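Local structure of D-ribitol-5-phosphate phosphatase (Bacteroides thetaiotaomicron, 4JB3) at residues V36-F47 with A101-V109; H63-G74 with S162-P170. The protein removes phosphate from D-ribitol 5-phosphate and D-ribitol 1-phosphate, and also from 5-amino-6-(5-phospho-D-ribitylamino)uracil, which could place it in riboflavin biosynthesis. All coordinates share one frame; numbering follows the deposited sequence. Where two conformers were deposited one is given.

Interaction 1. Residues V36-F47 with A101-V109; sequences VDIDRDKAVQAF and AWLGFFNEV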
loop_
_atom_site.group_PDB
_atom_site.type_symbol
_atom_site.label_atom_id
_atom_site.label_comp_id
_atom_site.label_asym_id
_atom_site.label_seq_id
_atom_site.Cartn_x
_atom_site.Cartn_y
_atom_site.Cartn_z
ATOM N N VAL A 36 0.774 -5.743 3.668
ATOM C CA VAL A 36 2.009 -6.507 3.508
ATOM C C VAL A 36 3.155 -5.762 4.204
ATOM O O VAL A 36 3.242 -4.536 4.109
ATOM C CB VAL A 36 2.356 -6.715 2.006
ATOM C CG1 VAL A 36 3.587 -7.579 1.856
ATOM C CG2 VAL A 36 1.171 -7.350 1.260
ATOM N N ASP A 37 4.021 -6.489 4.910
ATOM C CA ASP A 37 5.175 -5.881 5.580
ATOM C C ASP A 37 6.149 -5.272 4.581
ATOM O O ASP A 37 6.435 -5.873 3.540
ATOM C CB ASP A 37 6.010 -6.923 6.331
ATOM C CG ASP A 37 5.245 -7.673 7.379
ATOM O OD1 ASP A 37 4.110 -7.286 7.702
ATOM O OD2 ASP A 37 5.816 -8.661 7.898
ATOM N N ILE A 38 6.683 -4.102 4.920
ATOM C CA ILE A 38 7.798 -3.493 4.183
ATOM C C ILE A 38 9.097 -3.762 4.930
ATOM O O ILE A 38 9.148 -3.642 6.154
ATOM C CB ILE A 38 7.635 -1.952 4.089
ATOM C CG1 ILE A 38 6.405 -1.579 3.275
ATOM C CG2 ILE A 38 8.885 -1.298 3.486
ATOM C CD1 ILE A 38 6.359 -2.249 1.951
ATOM N N ASP A 39 10.153 -4.126 4.205
ATOM C CA ASP A 39 11.488 -4.210 4.776
ATOM C C ASP A 39 12.411 -3.371 3.900
ATOM O O ASP A 39 12.889 -3.836 2.859
ATOM C CB ASP A 39 11.968 -5.662 4.825
ATOM C CG ASP A 39 13.281 -5.827 5.590
ATOM O OD1 ASP A 39 14.088 -4.876 5.647
ATOM O OD2 ASP A 39 13.506 -6.922 6.147
ATOM N N ARG A 40 12.668 -2.137 4.327
ATOM C CA ARG A 40 13.469 -1.216 3.523
ATOM C C ARG A 40 14.895 -1.720 3.342
ATOM O O ARG A 40 15.483 -1.523 2.288
ATOM C CB ARG A 40 13.503 0.182 4.154
ATOM C CG ARG A 40 13.904 1.286 3.170
ATOM C CD ARG A 40 14.269 2.592 3.877
ATOM N NE ARG A 40 15.549 2.489 4.570
ATOM C CZ ARG A 40 16.708 2.934 4.090
ATOM N NH1 ARG A 40 17.814 2.786 4.799
ATOM N NH2 ARG A 40 16.765 3.539 2.911
ATOM N N ASP A 41 15.445 -2.367 4.365
ATOM C CA ASP A 41 16.806 -2.884 4.265
ATOM C C ASP A 41 16.898 -3.976 3.202
ATOM O O ASP A 41 17.902 -4.075 2.481
ATOM C CB ASP A 41 17.294 -3.405 5.616
ATOM C CG ASP A 41 17.720 -2.293 6.553
ATOM O OD1 ASP A 41 17.781 -1.125 6.112
ATOM O OD2 ASP A 41 18.001 -2.588 7.733
ATOM N N LYS A 42 15.852 -4.793 3.097
ATOM C CA LYS A 42 15.815 -5.832 2.076
ATOM C C LYS A 42 15.693 -5.201 0.684
ATOM O O LYS A 42 16.298 -5.675 -0.282
ATOM C CB LYS A 42 14.671 -6.817 2.341
ATOM C CG LYS A 42 14.722 -8.050 1.457
ATOM C CD LYS A 42 14.045 -9.252 2.104
ATOM C CE LYS A 42 12.531 -9.159 2.012
ATOM N NZ LYS A 42 12.062 -9.126 0.598
ATOM N N ALA A 43 14.914 -4.124 0.587
ATOM C CA ALA A 43 14.795 -3.373 -0.668
ATOM C C ALA A 43 16.140 -2.775 -1.081
ATOM O O ALA A 43 16.536 -2.859 -2.249
ATOM C CB ALA A 43 13.754 -2.275 -0.527
ATOM N N VAL A 44 16.838 -2.167 -0.120
ATOM C CA VAL A 44 18.146 -1.589 -0.387
ATOM C C VAL A 44 19.099 -2.655 -0.922
ATOM O O VAL A 44 19.774 -2.441 -1.931
ATOM C CB VAL A 44 18.719 -0.921 0.872
ATOM C CG1 VAL A 44 20.210 -0.643 0.731
ATOM C CG2 VAL A 44 17.954 0.368 1.177
ATOM N N GLN A 45 19.122 -3.813 -0.271
ATOM C CA GLN A 45 19.940 -4.934 -0.747
ATOM C C GLN A 45 19.564 -5.363 -2.167
ATOM O O GLN A 45 20.447 -5.637 -2.984
ATOM C CB GLN A 45 19.802 -6.134 0.195
ATOM C CG GLN A 45 20.492 -5.974 1.540
ATOM C CD GLN A 45 22.005 -5.945 1.420
ATOM O OE1 GLN A 45 22.611 -6.837 0.822
ATOM N NE2 GLN A 45 22.621 -4.914 1.988
ATOM N N ALA A 46 18.264 -5.417 -2.456
ATOM C CA ALA A 46 17.787 -5.874 -3.759
ATOM C C ALA A 46 18.200 -4.902 -4.853
ATOM O O ALA A 46 18.561 -5.322 -5.958
ATOM C CB ALA A 46 16.281 -6.053 -3.741
ATOM N N PHE A 47 18.132 -3.604 -4.565
ATOM C CA PHE A 47 18.559 -2.624 -5.563
ATOM C C PHE A 47 20.072 -2.534 -5.704
ATOM O O PHE A 47 20.574 -2.313 -6.806
ATOM C CB PHE A 47 17.910 -1.253 -5.339
ATOM C CG PHE A 47 16.493 -1.179 -5.839
ATOM C CD1 PHE A 47 15.425 -1.555 -5.022
ATOM C CD2 PHE A 47 16.227 -0.768 -7.141
ATOM C CE1 PHE A 47 14.118 -1.503 -5.492
ATOM C CE2 PHE A 47 14.922 -0.708 -7.617
ATOM C CZ PHE A 47 13.865 -1.080 -6.797
ATOM N N ALA A 101 13.665 -6.491 -7.937
ATOM C CA ALA A 101 14.208 -5.522 -6.990
ATOM C C ALA A 101 13.090 -4.835 -6.214
ATOM O O ALA A 101 13.153 -4.729 -4.989
ATOM C CB ALA A 101 15.104 -4.505 -7.692
ATOM N N TRP A 102 12.054 -4.390 -6.914
ATOM C CA TRP A 102 10.886 -3.819 -6.245
ATOM C C TRP A 102 10.243 -4.769 -5.233
ATOM O O TRP A 102 9.814 -4.342 -4.152
ATOM C CB TRP A 102 9.844 -3.379 -7.274
ATOM C CG TRP A 102 10.093 -1.982 -7.750
ATOM C CD1 TRP A 102 10.577 -1.603 -8.978
ATOM C CD2 TRP A 102 9.916 -0.773 -6.999
ATOM N NE1 TRP A 102 10.690 -0.233 -9.034
ATOM C CE2 TRP A 102 10.301 0.298 -7.830
ATOM C CE3 TRP A 102 9.466 -0.493 -5.701
ATOM C CZ2 TRP A 102 10.231 1.623 -7.417
ATOM C CZ3 TRP A 102 9.401 0.819 -5.291
ATOM C CH2 TRP A 102 9.787 1.864 -6.139
ATOM N N LEU A 103 10.162 -6.050 -5.580
ATOM C CA LEU A 103 9.543 -7.017 -4.675
ATOM C C LEU A 103 10.405 -7.248 -3.430
ATOM O O LEU A 103 9.931 -7.810 -2.434
ATOM C CB LEU A 103 9.242 -8.326 -5.399
ATOM C CG LEU A 103 8.201 -8.181 -6.510
ATOM C CD1 LEU A 103 7.918 -9.526 -7.153
ATOM C CD2 LEU A 103 6.916 -7.569 -5.982
ATOM N N GLY A 104 11.653 -6.791 -3.483
ATOM C CA GLY A 104 12.535 -6.821 -2.333
ATOM C C GLY A 104 12.013 -6.007 -1.164
ATOM O O GLY A 104 12.427 -6.229 -0.027
ATOM N N PHE A 105 11.102 -5.071 -1.437
ATOM C CA PHE A 105 10.492 -4.279 -0.368
ATOM C C PHE A 105 9.596 -5.110 0.534
ATOM O O PHE A 105 9.307 -4.706 1.658
ATOM C CB PHE A 105 9.608 -3.175 -0.954
ATOM C CG PHE A 105 10.298 -1.853 -1.139
ATOM C CD1 PHE A 105 10.460 -0.983 -0.067
ATOM C CD2 PHE A 105 10.736 -1.458 -2.390
ATOM C CE1 PHE A 105 11.084 0.251 -0.240
ATOM C CE2 PHE A 105 11.361 -0.231 -2.570
ATOM C CZ PHE A 105 11.531 0.625 -1.491
ATOM N N PHE A 106 9.121 -6.250 0.038
ATOM C CA PHE A 106 8.007 -6.936 0.694
ATOM C C PHE A 106 8.336 -8.292 1.280
ATOM O O PHE A 106 9.128 -9.043 0.720
ATOM C CB PHE A 106 6.841 -7.086 -0.291
ATOM C CG PHE A 106 6.378 -5.785 -0.866
ATOM C CD1 PHE A 106 5.500 -4.985 -0.165
ATOM C CD2 PHE A 106 6.826 -5.348 -2.097
ATOM C CE1 PHE A 106 5.065 -3.773 -0.689
ATOM C CE2 PHE A 106 6.406 -4.135 -2.611
ATOM C CZ PHE A 106 5.526 -3.349 -1.905
ATOM N N ASN A 107 7.706 -8.601 2.410
ATOM C CA ASN A 107 7.719 -9.963 2.943
ATOM C C ASN A 107 6.470 -10.659 2.423
ATOM O O ASN A 107 5.563 -9.993 1.959
ATOM C CB ASN A 107 7.698 -9.951 4.475
ATOM C CG ASN A 107 8.967 -9.386 5.077
ATOM O OD1 ASN A 107 10.051 -9.525 4.514
ATOM N ND2 ASN A 107 8.838 -8.749 6.236
ATOM N N GLU A 108 6.406 -11.986 2.487
ATOM C CA GLU A 108 5.174 -12.671 2.094
ATOM C C GLU A 108 4.030 -12.195 2.987
ATOM O O GLU A 108 4.252 -11.841 4.147
ATOM C CB GLU A 108 5.332 -14.190 2.177
ATOM C CG GLU A 108 6.251 -14.786 1.101
ATOM C CD GLU A 108 5.638 -14.782 -0.294
ATOM O OE1 GLU A 108 4.475 -14.347 -0.451
ATOM O OE2 GLU A 108 6.327 -15.220 -1.240
ATOM N N VAL A 109 2.820 -12.145 2.440
ATOM C CA VAL A 109 1.686 -11.590 3.185
ATOM C C VAL A 109 1.267 -12.504 4.335
ATOM O O VAL A 109 1.321 -13.735 4.214
ATOM C CB VAL A 109 0.471 -11.314 2.257
ATOM C CG1 VAL A 109 -0.056 -12.600 1.664
ATOM C CG2 VAL A 109 -0.639 -10.600 3.002
HETATM O O HOH W 1 3.909 -9.259 5.068
HETATM O O HOH W 2 11.383 -8.069 7.725
#
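Ile38 and Phe106 face each other in a single antiparallel beta bridge where the chain leaves the Rossmann-like core of this HAD phosphatase for its helical cap and where it comes back, so the contact ties the two linkers of the cap, and the helices next to them, together. They form a non-hydrogen-bonded pair, with a backbone bond on either side: Asp39 N donates to Phe105 O at 2.7 Å, and Asn107 N to Asp37 O at 3.2 Å. Both acceptors also receive a CA-H...O contact, Phe105 O from Ile38 and Asp37 O from Phe106.

Two more carbonyls of the returning linker are satisfied by one ammonium. With chi1 of -170° the Lys42 chain first runs away from its own backbone N, then bends at chi3 and chi4, bringing NZ above the carbonyl planes of Gly104 (3.0 Å to O) and Phe106 (2.9 Å to O). A long, flexible lysine suits a place where two peptide oxygens of a turn lie close together.

Asp39 is the N-cap of helix 40-50: its OD1 accepts from Lys42 N, while OD2 accepts a hydrogen bond from a water that in turn accepts from Asn107 ND2. The same amide reaches Asp37 OD2 in a weak bond, its plane turned almost perpendicular to the carboxylate. A second water joins Asp37 N to Glu108 O.

Along the helix the contact turns apolar, and small residues let the backbones approach. Ala46 packs against Gly104, which has no side chain to obstruct it, and Ala101 CB sits over the centre of the Phe47 ring, whose edge points into the face of Trp102, planes 88° apart. Ala43 CB stands 3.4 Å from the centroid of the Phe105 ring, nearly on its normal.

Interaction 2. Residues H63-G74 with S162-P170; sequences HQTGIFQELEEG and SYQLGHTKP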
loop_
_atom_site.group_PDB
_atom_site.type_symbol
_atom_site.label_atom_id
_atom_site.label_comp_id
_atom_site.label_asym_id
_atom_site.label_seq_id
_atom_site.Cartn_x
_atom_site.Cartn_y
_atom_site.Cartn_z
ATOM N N HIS A 63 7.572 7.641 1.077
ATOM C CA HIS A 63 7.460 8.578 -0.029
ATOM C C HIS A 63 8.763 8.597 -0.817
ATOM O O HIS A 63 9.772 9.133 -0.352
ATOM C CB HIS A 63 7.151 9.979 0.516
ATOM C CG HIS A 63 6.956 11.019 -0.541
ATOM N ND1 HIS A 63 5.725 11.287 -1.107
ATOM C CD2 HIS A 63 7.832 11.869 -1.127
ATOM C CE1 HIS A 63 5.857 12.250 -2.002
ATOM N NE2 HIS A 63 7.124 12.622 -2.032
ATOM N N GLN A 64 8.744 8.019 -2.015
ATOM C CA GLN A 64 9.946 7.988 -2.838
ATOM C C GLN A 64 10.249 9.360 -3.413
ATOM O O GLN A 64 9.380 10.232 -3.441
ATOM C CB GLN A 64 9.804 6.972 -3.973
ATOM C CG GLN A 64 9.330 5.588 -3.534
ATOM C CD GLN A 64 10.170 4.990 -2.427
ATOM O OE1 GLN A 64 11.374 5.247 -2.318
ATOM N NE2 GLN A 64 9.530 4.195 -1.579
ATOM N N THR A 65 11.492 9.543 -3.856
ATOM C CA THR A 65 11.913 10.763 -4.533
ATOM C C THR A 65 12.602 10.411 -5.850
ATOM O O THR A 65 12.776 9.226 -6.169
ATOM C CB THR A 65 12.879 11.587 -3.669
ATOM O OG1 THR A 65 14.049 10.808 -3.392
ATOM C CG2 THR A 65 12.211 11.979 -2.360
ATOM N N GLY A 66 12.983 11.430 -6.614
ATOM C CA GLY A 66 13.677 11.200 -7.873
ATOM C C GLY A 66 12.875 10.352 -8.845
ATOM O O GLY A 66 11.648 10.470 -8.915
ATOM N N ILE A 67 13.556 9.478 -9.580
ATOM C CA ILE A 67 12.874 8.651 -10.567
ATOM C C ILE A 67 11.940 7.633 -9.912
ATOM O O ILE A 67 10.992 7.152 -10.541
ATOM C CB ILE A 67 13.849 7.939 -11.536
ATOM C CG1 ILE A 67 14.796 7.008 -10.767
ATOM C CG2 ILE A 67 14.604 8.951 -12.369
ATOM C CD1 ILE A 67 15.597 6.092 -11.682
ATOM N N PHE A 68 12.207 7.302 -8.654
ATOM C CA PHE A 68 11.327 6.410 -7.904
ATOM C C PHE A 68 9.980 7.074 -7.658
ATOM O O PHE A 68 8.944 6.440 -7.838
ATOM C CB PHE A 68 12.002 5.960 -6.599
ATOM C CG PHE A 68 13.186 5.057 -6.820
ATOM C CD1 PHE A 68 14.433 5.584 -7.140
ATOM C CD2 PHE A 68 13.044 3.677 -6.716
ATOM C CE1 PHE A 68 15.522 4.745 -7.360
ATOM C CE2 PHE A 68 14.127 2.833 -6.928
ATOM C CZ PHE A 68 15.363 3.371 -7.256
ATOM N N GLN A 69 9.998 8.349 -7.276
ATOM C CA GLN A 69 8.764 9.128 -7.165
ATOM C C GLN A 69 8.069 9.256 -8.511
ATOM O O GLN A 69 6.846 9.097 -8.607
ATOM C CB GLN A 69 9.050 10.521 -6.613
ATOM C CG GLN A 69 7.860 11.473 -6.701
ATOM C CD GLN A 69 8.085 12.748 -5.924
ATOM O OE1 GLN A 69 9.222 13.115 -5.629
ATOM N NE2 GLN A 69 6.998 13.429 -5.569
ATOM N N GLU A 70 8.841 9.562 -9.550
ATOM C CA GLU A 70 8.259 9.721 -10.876
ATOM C C GLU A 70 7.527 8.459 -11.316
ATOM O O GLU A 70 6.440 8.535 -11.894
ATOM C CB GLU A 70 9.315 10.154 -11.908
ATOM C CG GLU A 70 9.738 11.603 -11.747
ATOM C CD GLU A 70 10.958 11.958 -12.565
ATOM O OE1 GLU A 70 11.440 11.091 -13.315
ATOM O OE2 GLU A 70 11.442 13.104 -12.452
ATOM N N LEU A 71 8.104 7.295 -11.025
ATOM C CA LEU A 71 7.442 6.032 -11.327
ATOM C C LEU A 71 6.150 5.900 -10.528
ATOM O O LEU A 71 5.094 5.563 -11.082
ATOM C CB LEU A 71 8.366 4.852 -11.015
ATOM C CG LEU A 71 7.727 3.469 -11.160
ATOM C CD1 LEU A 71 7.505 3.161 -12.649
ATOM C CD2 LEU A 71 8.573 2.404 -10.468
ATOM N N GLU A 72 6.200 6.218 -9.242
ATOM C CA GLU A 72 5.016 6.044 -8.401
ATOM C C GLU A 72 3.935 7.095 -8.653
ATOM O O GLU A 72 2.799 6.937 -8.206
ATOM C CB GLU A 72 5.406 5.911 -6.924
ATOM C CG GLU A 72 6.329 4.701 -6.720
ATOM C CD GLU A 72 6.092 3.950 -5.426
ATOM O OE1 GLU A 72 5.847 4.583 -4.369
ATOM O OE2 GLU A 72 6.160 2.694 -5.467
ATOM N N GLU A 73 4.274 8.144 -9.393
ATOM C CA GLU A 73 3.275 9.141 -9.800
ATOM C C GLU A 73 2.829 8.980 -11.251
ATOM O O GLU A 73 2.017 9.765 -11.744
ATOM C CB GLU A 73 3.801 10.557 -9.563
ATOM C CG GLU A 73 3.946 10.857 -8.096
ATOM C CD GLU A 73 4.528 12.213 -7.789
ATOM O OE1 GLU A 73 4.873 12.968 -8.729
ATOM O OE2 GLU A 73 4.641 12.529 -6.587
ATOM N N GLY A 74 3.366 7.973 -11.931
ATOM C CA GLY A 74 2.993 7.720 -13.311
ATOM C C GLY A 74 3.645 8.666 -14.301
ATOM O O GLY A 74 3.260 8.688 -15.470
ATOM N N SER A 162 -1.402 5.350 -6.703
ATOM C CA SER A 162 -0.708 6.609 -6.984
ATOM C C SER A 162 -0.306 6.778 -8.452
ATOM O O SER A 162 -0.487 7.851 -9.028
ATOM C CB SER A 162 0.531 6.729 -6.093
ATOM O OG SER A 162 1.432 5.667 -6.362
ATOM N N TYR A 163 0.238 5.726 -9.057
ATOM C CA TYR A 163 0.804 5.852 -10.404
ATOM C C TYR A 163 -0.262 6.057 -11.477
ATOM O O TYR A 163 0.042 6.512 -12.587
ATOM C CB TYR A 163 1.731 4.677 -10.733
ATOM C CG TYR A 163 1.062 3.343 -10.962
ATOM C CD1 TYR A 163 0.661 2.956 -12.233
ATOM C CD2 TYR A 163 0.857 2.457 -9.909
ATOM C CE1 TYR A 163 0.060 1.720 -12.446
ATOM C CE2 TYR A 163 0.276 1.211 -10.114
ATOM C CZ TYR A 163 -0.121 0.855 -11.380
ATOM O OH TYR A 163 -0.708 -0.378 -11.599
ATOM N N GLN A 164 -1.509 5.744 -11.148
ATOM C CA GLN A 164 -2.600 5.973 -12.085
ATOM C C GLN A 164 -3.266 7.318 -11.854
ATOM O O GLN A 164 -4.033 7.787 -12.691
ATOM C CB GLN A 164 -3.635 4.863 -11.954
ATOM C CG GLN A 164 -3.109 3.520 -12.378
ATOM C CD GLN A 164 -4.205 2.486 -12.446
ATOM O OE1 GLN A 164 -5.099 2.471 -11.608
ATOM N NE2 GLN A 164 -4.151 1.625 -13.454
ATOM N N LEU A 165 -2.953 7.946 -10.724
ATOM C CA LEU A 165 -3.620 9.181 -10.324
ATOM C C LEU A 165 -2.749 10.433 -10.411
ATOM O O LEU A 165 -3.266 11.556 -10.335
ATOM C CB LEU A 165 -4.206 9.032 -8.921
ATOM C CG LEU A 165 -5.212 7.891 -8.789
ATOM C CD1 LEU A 165 -5.700 7.791 -7.348
ATOM C CD2 LEU A 165 -6.373 8.137 -9.733
ATOM N N GLY A 166 -1.437 10.256 -10.554
ATOM C CA GLY A 166 -0.549 11.386 -10.793
ATOM C C GLY A 166 0.000 12.069 -9.548
ATOM O O GLY A 166 0.643 13.120 -9.654
ATOM N N HIS A 167 -0.251 11.492 -8.381
ATOM C CA HIS A 167 0.209 12.070 -7.116
ATOM C C HIS A 167 0.534 10.940 -6.166
ATOM O O HIS A 167 -0.075 9.871 -6.250
ATOM C CB HIS A 167 -0.896 12.914 -6.459
ATOM C CG HIS A 167 -1.425 14.014 -7.322
ATOM N ND1 HIS A 167 -0.858 15.268 -7.364
ATOM C CD2 HIS A 167 -2.485 14.050 -8.164
ATOM C CE1 HIS A 167 -1.537 16.027 -8.207
ATOM N NE2 HIS A 167 -2.533 15.314 -8.699
ATOM N N THR A 168 1.470 11.174 -5.247
ATOM C CA THR A 168 1.734 10.242 -4.154
ATOM C C THR A 168 1.347 10.852 -2.815
ATOM O O THR A 168 1.524 12.063 -2.610
ATOM C CB THR A 168 3.220 9.825 -4.086
ATOM O OG1 THR A 168 4.050 10.979 -4.286
ATOM C CG2 THR A 168 3.527 8.801 -5.147
ATOM N N LYS A 169 0.829 10.021 -1.910
ATOM C CA LYS A 169 0.631 10.427 -0.518
ATOM C C LYS A 169 1.990 10.914 -0.019
ATOM O O LYS A 169 3.013 10.310 -0.347
ATOM C CB LYS A 169 0.166 9.237 0.327
ATOM C CG LYS A 169 -1.186 8.649 -0.099
ATOM C CD LYS A 169 -1.611 7.546 0.880
ATOM C CE LYS A 169 -0.729 6.351 0.683
ATOM N NZ LYS A 169 -1.074 5.243 1.596
ATOM N N PRO A 170 2.014 11.977 0.795
ATOM C CA PRO A 170 0.870 12.605 1.464
ATOM C C PRO A 170 0.255 13.784 0.710
ATOM O O PRO A 170 -0.353 14.634 1.355
ATOM C CB PRO A 170 1.487 13.085 2.779
ATOM C CG PRO A 170 2.866 13.524 2.359
ATOM C CD PRO A 170 3.291 12.537 1.282
HETATM O O HOH W 3 6.639 9.708 -4.127
HETATM O O HOH W 4 2.660 13.832 -5.348
HETATM O O HOH W 5 2.337 15.029 -8.984
#
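Gly74 and Tyr163 bring their backbones within 4.1 Å, CA to CA, where the Schellman motif that ends helix 66-72 meets the short, weakly bonded helix 162-165; positive phi at Gly74 and Gly166 suits glycine, and Gly166 CA gives a CA-H...O contact to Glu73 O. Ser162 OG, held close to its own backbone by chi1 of 61°, donates to Glu72 O at 2.6 Å, in the carbonyl plane and on a lone pair; Ser162 OG is also hydrogen-bonded to Thr132 N.

The extended side chain of Glu73 lays its CG on Thr168 CG2 and presents OE2 to three donors: Thr168 OG1 at 2.8 Å on the anti lone pair, Gln69 NE2 at 2.7 Å from above the carboxylate plane, and a water that accepts from Thr168 N. This is the meeting of cap and core in a HAD phosphatase: Thr168 precedes Lys169, which bridges Asp30 and Asp193, consistent with the lysine of HAD motif III. His63 ND1 donates to Lys169 O at 3.0 Å, the oxygen lying close to the plane of the imidazole, just before the cis peptide of Pro170, whose CD lies 3.6 Å from the same His63 ND1.

The four segments alternate along the chain, and the centres of the two contacts are 18 Å apart. Interaction 1 pairs the linkers of the cap and the helices beside them; interaction 2 sets cap helix 66-72 on the core, against the short helix and loop that follow strand 158-161. Between them runs an aromatic seam, with Trp102 CZ2 at 3.6 Å from Phe68 CD2 and Phe47 CE2 at 3.7 Å from Phe68 CE2. Both approach the active site: the side chains of Ile38 and Lys169 each lie about 5 Å from the sodium ion bound by Asp30, Gly32 and Asp194. A glycerol, probably from the crystallisation liquor, is hydrogen-bonded to Glu72 and Gln64, and a bound glycerol lies about 4 Å from the Trp102 side chain.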